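Local coordinates for protein glycoside Hydrolase Family 43_12 (Metagenome, PDB 7JVH) that probably hydrolyses glycosidic bonds in plant cell-wall polysaccharides, as a gut-derived glycoside hydrolase of family 43, subfamily 12, at residues A[386-391]-A[414-419]; A[406-411]-A[432-437]; A[29-34]-A[446-451]; A[459-464]-A[559-564]. One frame throughout, in Å; residues are numbered along the deposited sequence.

Contact 1: residues A[386-391]-A[414-419]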
loop_
_atom_site.group_PDB
_atom_site.type_symbol
_atom_site.label_atom_id
_atom_site.label_comp_id
_atom_site.label_asym_id
_atom_site.label_seq_id
_atom_site.Cartn_x
_atom_site.Cartn_y
_atom_site.Cartn_z
ATOM N N GLU A 386 -12.424 -14.255 -8.735
ATOM C CA GLU A 386 -11.359 -15.196 -8.511
ATOM C C GLU A 386 -12.014 -16.459 -7.988
ATOM O O GLU A 386 -12.799 -16.406 -7.031
ATOM C CB GLU A 386 -10.395 -14.656 -7.458
ATOM C CG GLU A 386 -9.271 -15.597 -7.089
ATOM C CD GLU A 386 -8.458 -16.023 -8.302
ATOM O OE1 GLU A 386 -7.712 -15.170 -8.819
ATOM O OE2 GLU A 386 -8.555 -17.214 -8.712
ATOM N N ASP A 387 -11.673 -17.594 -8.604
ATOM C CA ASP A 387 -12.180 -18.912 -8.213
ATOM C C ASP A 387 -11.163 -19.784 -7.489
ATOM O O ASP A 387 -11.490 -20.866 -7.061
ATOM C CB ASP A 387 -12.718 -19.623 -9.462
ATOM C CG ASP A 387 -13.986 -18.973 -9.992
ATOM O OD1 ASP A 387 -14.728 -18.364 -9.188
ATOM O OD2 ASP A 387 -14.243 -19.080 -11.217
ATOM N N PHE A 388 -9.926 -19.289 -7.351
ATOM C CA PHE A 388 -8.832 -19.974 -6.663
ATOM C C PHE A 388 -8.652 -21.437 -7.105
ATOM O O PHE A 388 -8.452 -22.331 -6.289
ATOM C CB PHE A 388 -8.993 -19.881 -5.144
ATOM C CG PHE A 388 -9.055 -18.472 -4.624
ATOM C CD1 PHE A 388 -7.907 -17.693 -4.563
ATOM C CD2 PHE A 388 -10.261 -17.918 -4.230
ATOM C CE1 PHE A 388 -7.961 -16.392 -4.094
ATOM C CE2 PHE A 388 -10.330 -16.616 -3.770
ATOM C CZ PHE A 388 -9.177 -15.845 -3.695
ATOM N N LYS A 389 -8.724 -21.653 -8.423
ATOM C CA LYS A 389 -8.496 -22.954 -9.054
ATOM C C LYS A 389 -7.016 -23.244 -9.369
ATOM O O LYS A 389 -6.708 -24.141 -10.157
ATOM C CB LYS A 389 -9.315 -23.038 -10.331
ATOM C CG LYS A 389 -10.809 -22.818 -10.124
ATOM C CD LYS A 389 -11.654 -23.285 -11.311
ATOM C CE LYS A 389 -13.121 -23.373 -10.911
ATOM N NZ LYS A 389 -14.054 -23.404 -12.071
ATOM N N SER A 390 -6.101 -22.502 -8.730
ATOM C CA SER A 390 -4.678 -22.567 -9.023
ATOM C C SER A 390 -3.847 -22.249 -7.787
ATOM O O SER A 390 -4.093 -21.245 -7.107
ATOM C CB SER A 390 -4.340 -21.589 -10.136
ATOM O OG SER A 390 -2.938 -21.448 -10.274
ATOM N N GLU A 391 -2.847 -23.104 -7.529
ATOM C CA GLU A 391 -1.996 -23.009 -6.347
ATOM C C GLU A 391 -1.172 -21.739 -6.320
ATOM O O GLU A 391 -0.775 -21.287 -5.252
ATOM C CB GLU A 391 -1.098 -24.251 -6.226
ATOM C CG GLU A 391 -1.188 -24.933 -4.868
ATOM C CD GLU A 391 -0.722 -26.372 -4.898
ATOM O OE1 GLU A 391 0.291 -26.674 -5.572
ATOM O OE2 GLU A 391 -1.382 -27.188 -4.239
ATOM N N GLY A 414 -10.504 -27.096 -6.621
ATOM C CA GLY A 414 -10.333 -25.654 -6.541
ATOM C C GLY A 414 -11.091 -25.032 -5.385
ATOM O O GLY A 414 -12.067 -25.598 -4.902
ATOM N N GLY A 415 -10.643 -23.850 -4.955
ATOM C CA GLY A 415 -11.243 -23.118 -3.852
ATOM C C GLY A 415 -10.276 -22.963 -2.695
ATOM O O GLY A 415 -9.391 -23.804 -2.507
ATOM N N LEU A 416 -10.447 -21.881 -1.923
ATOM C CA LEU A 416 -9.642 -21.602 -0.738
ATOM C C LEU A 416 -10.114 -22.408 0.467
ATOM O O LEU A 416 -11.024 -21.990 1.182
ATOM C CB LEU A 416 -9.684 -20.113 -0.367
ATOM C CG LEU A 416 -8.781 -19.152 -1.111
ATOM C CD1 LEU A 416 -8.862 -17.770 -0.490
ATOM C CD2 LEU A 416 -7.352 -19.637 -1.107
ATOM N N GLN A 417 -9.478 -23.564 0.674
ATOM C CA GLN A 417 -9.598 -24.359 1.891
ATOM C C GLN A 417 -8.755 -23.673 2.962
ATOM O O GLN A 417 -7.531 -23.690 2.863
ATOM C CB GLN A 417 -9.040 -25.753 1.665
ATOM C CG GLN A 417 -10.067 -26.813 1.327
ATOM C CD GLN A 417 -9.427 -28.174 1.193
ATOM O OE1 GLN A 417 -8.570 -28.563 2.003
ATOM N NE2 GLN A 417 -9.847 -28.933 0.175
HETATM N N MSE A 418 -9.390 -23.066 3.977
HETATM C CA MSE A 418 -8.601 -22.408 5.002
HETATM C C MSE A 418 -9.014 -22.878 6.397
HETATM O O MSE A 418 -10.192 -23.045 6.705
HETATM C CB MSE A 418 -8.594 -20.886 4.792
HETATM C CG MSE A 418 -9.826 -20.101 5.181
HETATM SE SE MSE A 418 -9.466 -18.150 4.905
HETATM C CE MSE A 418 -9.697 -17.840 2.984
ATOM N N THR A 419 -7.974 -23.147 7.202
ATOM C CA THR A 419 -8.080 -23.700 8.541
ATOM C C THR A 419 -7.870 -22.564 9.536
ATOM O O THR A 419 -7.064 -21.674 9.306
ATOM C CB THR A 419 -7.004 -24.781 8.733
ATOM O OG1 THR A 419 -7.084 -25.727 7.655
ATOM C CG2 THR A 419 -7.169 -25.513 10.059
#
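F388 lays one face of its ring against the branch point of L416, within the β-sandwich that forms the C-terminal, concanavalin A-like domain. The CH-π evidence is direct: L416 CG lies 3.7 Å from the F388 ring centroid and 15° off the ring normal, so it sits over the face, displaced toward the rim. The two methyls of L416 spread over that face, L416 CD1 near F388 CZ and CE2, L416 CD2 near F388 CD1 and CG. In F388, CG stands opposite the carbonyl carbon and beside the backbone N (chi1 -58°), a turn that swings the ring toward strand 416-418. The far face is covered by E386, whose CG lies 3.3 Å above the ring plane, over its centre. E386 folds back in this way while its OE2 accepts a 2.8 Å bond from F388 N on the lone pair directed away from OE1. W397 meets the same ring edge-to-face, and M563 packs nearby. Replacing F388 by an alanine would probably leave L416 CG and E386 CG facing a gap, with both chains freer to turn. G414 lets the backbones close up. K389 CA and G414 CA are 4.1 Å apart, and a beta carbon on G414 would crowd K389 CG as well as the preceding carbonyl oxygen. Outside the pair, D387 OD1 is held by N32 ND2. One backbone bond joins the segments: G415 N donates to F388 O at 3.0 Å, nearly straight at 170°, approaching from well above the carbonyl plane.

Contact 2: residues A[406-411]-A[432-437]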
loop_
_atom_site.group_PDB
_atom_site.type_symbol
_atom_site.label_atom_id
_atom_site.label_comp_id
_atom_site.label_asym_id
_atom_site.label_seq_id
_atom_site.Cartn_x
_atom_site.Cartn_y
_atom_site.Cartn_z
ATOM N N ASN A 406 0.342 -20.752 6.076
ATOM C CA ASN A 406 0.044 -21.327 7.388
ATOM C C ASN A 406 -1.419 -21.721 7.621
ATOM O O ASN A 406 -1.718 -22.350 8.631
ATOM C CB ASN A 406 0.461 -20.355 8.510
ATOM C CG ASN A 406 1.954 -20.190 8.628
ATOM O OD1 ASN A 406 2.729 -20.958 8.070
ATOM N ND2 ASN A 406 2.359 -19.173 9.364
ATOM N N PHE A 407 -2.317 -21.316 6.713
ATOM C CA PHE A 407 -3.745 -21.606 6.853
ATOM C C PHE A 407 -4.579 -21.778 5.582
ATOM O O PHE A 407 -5.793 -21.884 5.681
ATOM C CB PHE A 407 -4.404 -20.540 7.740
ATOM C CG PHE A 407 -4.372 -19.151 7.168
ATOM C CD1 PHE A 407 -5.414 -18.678 6.387
ATOM C CD2 PHE A 407 -3.316 -18.299 7.452
ATOM C CE1 PHE A 407 -5.383 -17.388 5.872
ATOM C CE2 PHE A 407 -3.285 -17.011 6.947
ATOM C CZ PHE A 407 -4.309 -16.556 6.151
ATOM N N ILE A 408 -3.931 -21.779 4.408
ATOM C CA ILE A 408 -4.613 -21.958 3.122
ATOM C C ILE A 408 -4.028 -23.138 2.355
ATOM O O ILE A 408 -2.819 -23.343 2.360
ATOM C CB ILE A 408 -4.570 -20.659 2.268
ATOM C CG1 ILE A 408 -5.889 -19.890 2.402
ATOM C CG2 ILE A 408 -4.332 -20.947 0.792
ATOM C CD1 ILE A 408 -5.772 -18.387 2.351
ATOM N N LYS A 409 -4.910 -23.909 1.719
ATOM C CA LYS A 409 -4.546 -24.920 0.734
ATOM C C LYS A 409 -5.575 -24.880 -0.380
ATOM O O LYS A 409 -6.733 -24.556 -0.145
ATOM C CB LYS A 409 -4.509 -26.313 1.359
ATOM C CG LYS A 409 -3.338 -26.533 2.298
ATOM C CD LYS A 409 -3.473 -27.870 3.022
ATOM C CE LYS A 409 -2.132 -28.550 3.261
ATOM N NZ LYS A 409 -2.311 -30.007 3.514
ATOM N N ILE A 410 -5.135 -25.200 -1.598
ATOM C CA ILE A 410 -6.019 -25.218 -2.761
ATOM C C ILE A 410 -6.610 -26.611 -2.880
ATOM O O ILE A 410 -5.885 -27.608 -2.845
ATOM C CB ILE A 410 -5.283 -24.816 -4.062
ATOM C CG1 ILE A 410 -4.879 -23.343 -4.042
ATOM C CG2 ILE A 410 -6.133 -25.129 -5.291
ATOM C CD1 ILE A 410 -6.012 -22.339 -3.989
ATOM N N ALA A 411 -7.940 -26.677 -2.987
ATOM C CA ALA A 411 -8.658 -27.948 -3.074
ATOM C C ALA A 411 -8.363 -28.622 -4.410
ATOM O O ALA A 411 -7.965 -27.959 -5.377
ATOM C CB ALA A 411 -10.157 -27.741 -2.900
ATOM N N SER A 432 -6.342 -16.073 10.252
ATOM C CA SER A 432 -6.611 -16.899 9.084
ATOM C C SER A 432 -7.656 -16.215 8.212
ATOM O O SER A 432 -8.832 -16.543 8.264
ATOM C CB SER A 432 -7.062 -18.301 9.499
ATOM O OG SER A 432 -8.005 -18.222 10.546
ATOM N N ALA A 433 -7.198 -15.243 7.428
ATOM C CA ALA A 433 -8.011 -14.460 6.521
ATOM C C ALA A 433 -7.160 -13.992 5.326
ATOM O O ALA A 433 -5.993 -13.678 5.477
ATOM C CB ALA A 433 -8.615 -13.284 7.253
ATOM N N LEU A 434 -7.761 -13.990 4.131
ATOM C CA LEU A 434 -7.115 -13.522 2.909
ATOM C C LEU A 434 -7.840 -12.276 2.438
ATOM O O LEU A 434 -9.069 -12.260 2.393
ATOM C CB LEU A 434 -7.107 -14.601 1.827
ATOM C CG LEU A 434 -6.039 -14.492 0.747
ATOM C CD1 LEU A 434 -4.646 -14.499 1.340
ATOM C CD2 LEU A 434 -6.202 -15.621 -0.257
ATOM N N PHE A 435 -7.062 -11.230 2.108
ATOM C CA PHE A 435 -7.572 -9.888 1.937
ATOM C C PHE A 435 -7.202 -9.286 0.588
ATOM O O PHE A 435 -6.143 -9.566 0.017
ATOM C CB PHE A 435 -7.046 -8.962 3.029
ATOM C CG PHE A 435 -7.701 -9.157 4.373
ATOM C CD1 PHE A 435 -9.043 -8.847 4.561
ATOM C CD2 PHE A 435 -6.966 -9.634 5.460
ATOM C CE1 PHE A 435 -9.639 -9.016 5.787
ATOM C CE2 PHE A 435 -7.564 -9.804 6.694
ATOM C CZ PHE A 435 -8.896 -9.491 6.868
ATOM N N HIS A 436 -8.111 -8.430 0.111
ATOM C CA HIS A 436 -7.994 -7.673 -1.108
ATOM C C HIS A 436 -8.170 -6.228 -0.680
ATOM O O HIS A 436 -9.091 -5.919 0.079
ATOM C CB HIS A 436 -9.105 -8.082 -2.071
ATOM C CG HIS A 436 -8.993 -7.462 -3.431
ATOM N ND1 HIS A 436 -9.258 -6.128 -3.662
ATOM C CD2 HIS A 436 -8.648 -7.992 -4.631
ATOM C CE1 HIS A 436 -9.083 -5.871 -4.945
ATOM N NE2 HIS A 436 -8.709 -6.982 -5.550
ATOM N N ARG A 437 -7.283 -5.347 -1.163
ATOM C CA ARG A 437 -7.348 -3.934 -0.851
ATOM C C ARG A 437 -8.644 -3.334 -1.364
ATOM O O ARG A 437 -9.129 -3.706 -2.436
ATOM C CB ARG A 437 -6.165 -3.205 -1.493
ATOM C CG ARG A 437 -4.812 -3.557 -0.895
ATOM C CD ARG A 437 -3.724 -3.097 -1.830
ATOM N NE ARG A 437 -2.351 -3.295 -1.375
ATOM C CZ ARG A 437 -1.715 -4.466 -1.377
ATOM N NH1 ARG A 437 -2.313 -5.595 -1.746
ATOM N NH2 ARG A 437 -0.454 -4.529 -0.992
#
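F407 and S432 mark the nearest approach of the two backbones, CA to CA 5.9 Å, and no main-chain bond links the segments. F407 itself is not extended (psi 6°), and strand 408-410 begins just after it; the contact is therefore carried by side chains. The F407 ring lies flat under the main chain of S432, whose CA is 3.5 Å from the ring centroid and 13° off its normal, a CH-π contact over the middle of the face. Its chi1 of 64° sets CG between backbone N and carbonyl carbon, and the ring then reaches on to A433, with CE1 3.2 Å from A433 N and CZ 3.4 Å from A433 O. S432 OG turns to other partners, V565 O and L421 N. Beside this, I408 and L434 cross at about a right angle, I408 CD1 touching L434 CD2 at 3.8 Å. A serine in place of F407 would probably open a gap beneath S432 CA and leave the main chain at S432 and A433 less firmly packed. Since strands 408-410 and 433-437 belong to different antiparallel sheets, this is the face-to-face packing of a β-sandwich, here at the margin of its six-stranded sheet.

Contact 3: residues A[29-34]-A[446-451]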
loop_
_atom_site.group_PDB
_atom_site.type_symbol
_atom_site.label_atom_id
_atom_site.label_comp_id
_atom_site.label_asym_id
_atom_site.label_seq_id
_atom_site.Cartn_x
_atom_site.Cartn_y
_atom_site.Cartn_z
ATOM N N THR A 29 -14.423 -23.878 2.687
ATOM C CA THR A 29 -13.814 -23.746 1.370
ATOM C C THR A 29 -14.536 -22.634 0.606
ATOM O O THR A 29 -15.707 -22.761 0.274
ATOM C CB THR A 29 -13.873 -25.068 0.589
ATOM O OG1 THR A 29 -13.235 -26.095 1.352
ATOM C CG2 THR A 29 -13.160 -24.967 -0.742
ATOM N N PHE A 30 -13.818 -21.536 0.347
ATOM C CA PHE A 30 -14.345 -20.395 -0.394
ATOM C C PHE A 30 -14.106 -20.650 -1.873
ATOM O O PHE A 30 -12.962 -20.680 -2.320
ATOM C CB PHE A 30 -13.678 -19.102 0.055
ATOM C CG PHE A 30 -13.886 -18.786 1.518
ATOM C CD1 PHE A 30 -13.060 -19.344 2.489
ATOM C CD2 PHE A 30 -14.907 -17.944 1.919
ATOM C CE1 PHE A 30 -13.248 -19.066 3.832
ATOM C CE2 PHE A 30 -15.106 -17.667 3.267
ATOM C CZ PHE A 30 -14.268 -18.215 4.224
ATOM N N THR A 31 -15.203 -20.858 -2.613
ATOM C CA THR A 31 -15.173 -21.275 -4.009
ATOM C C THR A 31 -15.101 -20.080 -4.971
ATOM O O THR A 31 -14.756 -20.253 -6.133
ATOM C CB THR A 31 -16.414 -22.128 -4.344
ATOM O OG1 THR A 31 -16.248 -22.766 -5.602
ATOM C CG2 THR A 31 -17.646 -21.270 -4.425
ATOM N N ASN A 32 -15.464 -18.890 -4.475
ATOM C CA ASN A 32 -15.424 -17.644 -5.232
ATOM C C ASN A 32 -15.180 -16.418 -4.359
ATOM O O ASN A 32 -15.624 -16.360 -3.214
ATOM C CB ASN A 32 -16.735 -17.415 -5.976
ATOM C CG ASN A 32 -16.761 -16.090 -6.728
ATOM O OD1 ASN A 32 -17.447 -15.145 -6.338
ATOM N ND2 ASN A 32 -15.979 -16.010 -7.794
ATOM N N PHE A 33 -14.475 -15.432 -4.924
ATOM C CA PHE A 33 -14.531 -14.058 -4.460
ATOM C C PHE A 33 -14.691 -13.137 -5.671
ATOM O O PHE A 33 -13.967 -13.280 -6.652
ATOM C CB PHE A 33 -13.275 -13.652 -3.657
ATOM C CG PHE A 33 -13.461 -12.384 -2.884
ATOM C CD1 PHE A 33 -13.209 -11.150 -3.454
ATOM C CD2 PHE A 33 -13.915 -12.422 -1.580
ATOM C CE1 PHE A 33 -13.393 -9.975 -2.734
ATOM C CE2 PHE A 33 -14.089 -11.245 -0.837
ATOM C CZ PHE A 33 -13.835 -10.022 -1.425
ATOM N N THR A 34 -15.632 -12.197 -5.580
ATOM C CA THR A 34 -15.859 -11.199 -6.616
ATOM C C THR A 34 -15.776 -9.819 -6.002
ATOM O O THR A 34 -16.404 -9.568 -4.978
ATOM C CB THR A 34 -17.248 -11.373 -7.322
ATOM O OG1 THR A 34 -17.330 -12.687 -7.880
ATOM C CG2 THR A 34 -17.440 -10.368 -8.419
ATOM N N GLN A 446 -18.671 -9.998 -3.103
ATOM C CA GLN A 446 -19.283 -11.179 -2.537
ATOM C C GLN A 446 -18.348 -12.379 -2.555
ATOM O O GLN A 446 -17.429 -12.448 -3.364
ATOM C CB GLN A 446 -20.552 -11.516 -3.303
ATOM C CG GLN A 446 -20.355 -11.573 -4.802
ATOM C CD GLN A 446 -21.398 -12.418 -5.476
ATOM O OE1 GLN A 446 -22.326 -11.899 -6.079
ATOM N NE2 GLN A 446 -21.245 -13.729 -5.375
ATOM N N THR A 447 -18.595 -13.322 -1.645
ATOM C CA THR A 447 -17.851 -14.569 -1.582
ATOM C C THR A 447 -18.832 -15.719 -1.408
ATOM O O THR A 447 -19.903 -15.557 -0.828
ATOM C CB THR A 447 -16.794 -14.550 -0.438
ATOM O OG1 THR A 447 -15.899 -15.654 -0.602
ATOM C CG2 THR A 447 -17.443 -14.619 0.953
ATOM N N THR A 448 -18.450 -16.882 -1.931
ATOM C CA THR A 448 -19.259 -18.093 -1.902
ATOM C C THR A 448 -18.436 -19.166 -1.222
ATOM O O THR A 448 -17.276 -19.381 -1.579
ATOM C CB THR A 448 -19.656 -18.538 -3.325
ATOM O OG1 THR A 448 -20.372 -17.479 -3.947
ATOM C CG2 THR A 448 -20.536 -19.760 -3.300
ATOM N N LEU A 449 -19.043 -19.834 -0.240
ATOM C CA LEU A 449 -18.317 -20.759 0.616
ATOM C C LEU A 449 -19.141 -21.991 0.927
ATOM O O LEU A 449 -20.363 -21.931 1.026
ATOM C CB LEU A 449 -17.811 -20.080 1.914
ATOM C CG LEU A 449 -18.802 -19.770 3.043
ATOM C CD1 LEU A 449 -18.199 -19.934 4.419
ATOM C CD2 LEU A 449 -19.347 -18.363 2.878
ATOM N N SER A 450 -18.440 -23.122 1.029
ATOM C CA SER A 450 -18.976 -24.381 1.484
ATOM C C SER A 450 -18.463 -24.570 2.906
ATOM O O SER A 450 -17.269 -24.720 3.136
ATOM C CB SER A 450 -18.538 -25.512 0.566
ATOM O OG SER A 450 -18.678 -26.759 1.213
ATOM N N TYR A 451 -19.398 -24.537 3.861
ATOM C CA TYR A 451 -19.108 -24.412 5.272
ATOM C C TYR A 451 -19.093 -25.792 5.861
ATOM O O TYR A 451 -20.146 -26.404 6.054
ATOM C CB TYR A 451 -20.183 -23.533 5.935
ATOM C CG TYR A 451 -20.118 -23.515 7.435
ATOM C CD1 TYR A 451 -19.283 -22.621 8.103
ATOM C CD2 TYR A 451 -20.859 -24.408 8.189
ATOM C CE1 TYR A 451 -19.197 -22.606 9.488
ATOM C CE2 TYR A 451 -20.779 -24.409 9.578
ATOM C CZ TYR A 451 -19.943 -23.504 10.222
ATOM O OH TYR A 451 -19.899 -23.521 11.581
HETATM O O HOH W 1 -15.045 -26.945 3.510
HETATM O O HOH W 2 -19.414 -15.248 -4.540
#
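T29 to T34 and Q446 to S450 pair as antiparallel strands, the segment axes 4.4 Å apart at closest and 152° between their directions, with a classic β-bulge where T31 and N32 both face T448. The bulge shows in the bonding: T448 O takes a 2.7 Å bond from T31 N and only a weak one, 3.5 Å, from N32 N. Beyond it N32 O accepts twice, from T448 N at 3.1 Å and from the hydroxyl T447 OG1 at 2.7 Å. The hydroxyl reaches this carbonyl because OG1 of T447 stands opposite its own backbone N (chi1 -167°). On the face bearing F30, F33, T447 and L449, the F30 ring and L449 lie side by side, F30 CD2 3.6 Å from L449 CB, while T447 OG1 lies at the edge of the F30 ring and T447 CB meets CD2 of F33. This face turns inward, where M563 of strand 560-566 packs on F30, F33 and T447. The other face is polar. T34 OG1 donates to N32 OD1 at 2.9 Å, in the carbonyl plane and on a lone pair, and ND2 of N32 reaches D387 and S385. One water joins the strands here, donating to N32 OD1, accepting from Q446 NE2 and bonding T448 OG1, which also bonds T516 OG1. At the bulge, T31 CG2 lies alongside T448 CG2 at 3.4 Å. An N-terminal strand thus enters a sheet of the C-terminal domain, as in a β-sandwich, the apolar face packed on the other sheet and the polar face turned away.

Contact 4: residues A[459-464]-A[559-564]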
loop_
_atom_site.group_PDB
_atom_site.type_symbol
_atom_site.label_atom_id
_atom_site.label_comp_id
_atom_site.label_asym_id
_atom_site.label_seq_id
_atom_site.Cartn_x
_atom_site.Cartn_y
_atom_site.Cartn_z
ATOM N N ALA A 459 -16.805 -18.991 9.638
ATOM C CA ALA A 459 -16.316 -18.718 8.292
ATOM C C ALA A 459 -17.170 -17.638 7.655
ATOM O O ALA A 459 -18.406 -17.707 7.710
ATOM C CB ALA A 459 -16.362 -19.976 7.442
ATOM N N GLY A 460 -16.516 -16.624 7.078
ATOM C CA GLY A 460 -17.230 -15.497 6.535
ATOM C C GLY A 460 -16.443 -14.434 5.811
ATOM O O GLY A 460 -15.377 -14.692 5.264
ATOM N N LEU A 461 -17.009 -13.226 5.813
ATOM C CA LEU A 461 -16.591 -12.115 4.980
ATOM C C LEU A 461 -16.242 -10.953 5.885
ATOM O O LEU A 461 -16.985 -10.654 6.816
ATOM C CB LEU A 461 -17.752 -11.733 4.034
ATOM C CG LEU A 461 -17.651 -10.432 3.249
ATOM C CD1 LEU A 461 -16.614 -10.536 2.139
ATOM C CD2 LEU A 461 -19.018 -10.087 2.702
ATOM N N ILE A 462 -15.134 -10.276 5.573
ATOM C CA ILE A 462 -14.537 -9.267 6.446
ATOM C C ILE A 462 -14.215 -7.971 5.702
ATOM O O ILE A 462 -13.636 -8.000 4.613
ATOM C CB ILE A 462 -13.211 -9.772 7.059
ATOM C CG1 ILE A 462 -13.391 -11.146 7.694
ATOM C CG2 ILE A 462 -12.693 -8.764 8.078
ATOM C CD1 ILE A 462 -12.119 -11.748 8.221
ATOM N N CYS A 463 -14.588 -6.841 6.315
ATOM C CA CYS A 463 -14.098 -5.513 5.973
ATOM C C CYS A 463 -13.224 -5.031 7.165
ATOM O O CYS A 463 -13.713 -4.902 8.293
ATOM C CB CYS A 463 -15.271 -4.561 5.699
ATOM S SG CYS A 463 -16.433 -5.140 4.420
ATOM N N TYR A 464 -11.941 -4.763 6.882
ATOM C CA TYR A 464 -10.892 -4.616 7.887
ATOM C C TYR A 464 -10.051 -3.363 7.653
ATOM O O TYR A 464 -9.425 -3.221 6.607
ATOM C CB TYR A 464 -9.965 -5.830 7.789
ATOM C CG TYR A 464 -8.947 -5.992 8.899
ATOM C CD1 TYR A 464 -7.691 -5.374 8.834
ATOM C CD2 TYR A 464 -9.205 -6.830 9.983
ATOM C CE1 TYR A 464 -6.757 -5.551 9.845
ATOM C CE2 TYR A 464 -8.264 -7.036 10.974
ATOM C CZ TYR A 464 -7.043 -6.379 10.906
ATOM O OH TYR A 464 -6.073 -6.513 11.888
ATOM N N ALA A 559 -8.459 0.342 3.967
ATOM C CA ALA A 559 -9.321 -0.778 4.303
ATOM C C ALA A 559 -9.091 -1.955 3.369
ATOM O O ALA A 559 -8.573 -1.796 2.258
ATOM C CB ALA A 559 -10.790 -0.358 4.275
ATOM N N LEU A 560 -9.495 -3.137 3.845
ATOM C CA LEU A 560 -9.346 -4.397 3.142
ATOM C C LEU A 560 -10.699 -5.095 3.146
ATOM O O LEU A 560 -11.519 -4.863 4.021
ATOM C CB LEU A 560 -8.313 -5.284 3.838
ATOM C CG LEU A 560 -6.926 -4.660 4.060
ATOM C CD1 LEU A 560 -6.132 -5.479 5.053
ATOM C CD2 LEU A 560 -6.151 -4.524 2.752
ATOM N N VAL A 561 -10.916 -5.967 2.159
ATOM C CA VAL A 561 -12.063 -6.831 2.114
ATOM C C VAL A 561 -11.547 -8.224 1.799
ATOM O O VAL A 561 -10.644 -8.395 0.991
ATOM C CB VAL A 561 -13.114 -6.345 1.076
ATOM C CG1 VAL A 561 -12.591 -6.449 -0.349
ATOM C CG2 VAL A 561 -14.422 -7.117 1.226
ATOM N N GLY A 562 -12.107 -9.229 2.469
ATOM C CA GLY A 562 -11.663 -10.586 2.273
ATOM C C GLY A 562 -12.514 -11.625 2.990
ATOM O O GLY A 562 -13.551 -11.302 3.560
HETATM N N MSE A 563 -12.037 -12.870 2.946
HETATM C CA MSE A 563 -12.691 -13.973 3.614
HETATM C C MSE A 563 -11.768 -14.486 4.720
HETATM O O MSE A 563 -10.550 -14.400 4.621
HETATM C CB MSE A 563 -13.105 -15.038 2.588
HETATM C CG MSE A 563 -11.991 -15.620 1.746
HETATM SE SE MSE A 563 -12.365 -15.710 -0.207
HETATM C CE MSE A 563 -10.893 -14.658 -0.942
ATOM N N GLY A 564 -12.364 -15.004 5.802
ATOM C CA GLY A 564 -11.596 -15.521 6.917
ATOM C C GLY A 564 -12.328 -16.551 7.737
ATOM O O GLY A 564 -13.520 -16.739 7.573
#
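I462 supplies the bump and G564 the hollow: its CD1 extends over G564, 4.0 Å from G564 CA, where a side chain would be in the way. A beta carbon on G564 would come within 2.8 Å of I462 CD1, so the missing side chain is what admits the isoleucine. Its CG1 stands opposite the carbonyl carbon (chi1 -51°) and the chain then runs on straight, which carries the terminal methyl lengthwise toward G564. Farther along the same face, Y464 and L560 lie side by side, CD1 to CD1 4.1 Å, and F435 of the neighbouring strand packs against both. Six backbone bonds, in the pairs G460-G564, I462-G562 and Y464-L560, lock this register, making the segments adjacent antiparallel strands, 157° between their directions, in the six-stranded sheet of the concanavalin A-like β-sandwich. The opposite face carries L461, C463, V561 and M563. There L461 bends across, CD1 resting 3.5 Å from G562 O and 4.2 Å from V561 CG2, and the same V561 methyl lies 4.3 Å from C463 SG, filling the notch between the two. M563, a selenomethionine, rises as a long, bent ridge from beside G460 O, to which its CB is 3.5 Å, and fits among F30, F33 and T447 of the facing sheet and F388 and W397 of nearby loops.

From the N terminus, strand 28-37 pairs with strand 442-451, so contact 3 closes a loop of more than 400 residues that takes in the whole family 43 catalytic region and brings the chain's beginning into the C-terminal sandwich. Contacts 1 and 2 both fall within that loop and cross each other, their segments alternating along the chain. Strands 408-410 and 416-418 are neighbours in the sheet that contact 3 also reaches, with L416 N bonded to F30 O. Contact 4 follows in series, closing a 94-residue loop in the six-stranded sheet, where strand 433-437 of contact 2 flanks strand 560-566. M563 touches contacts 1 and 3 across the interface, tying the two sheets together.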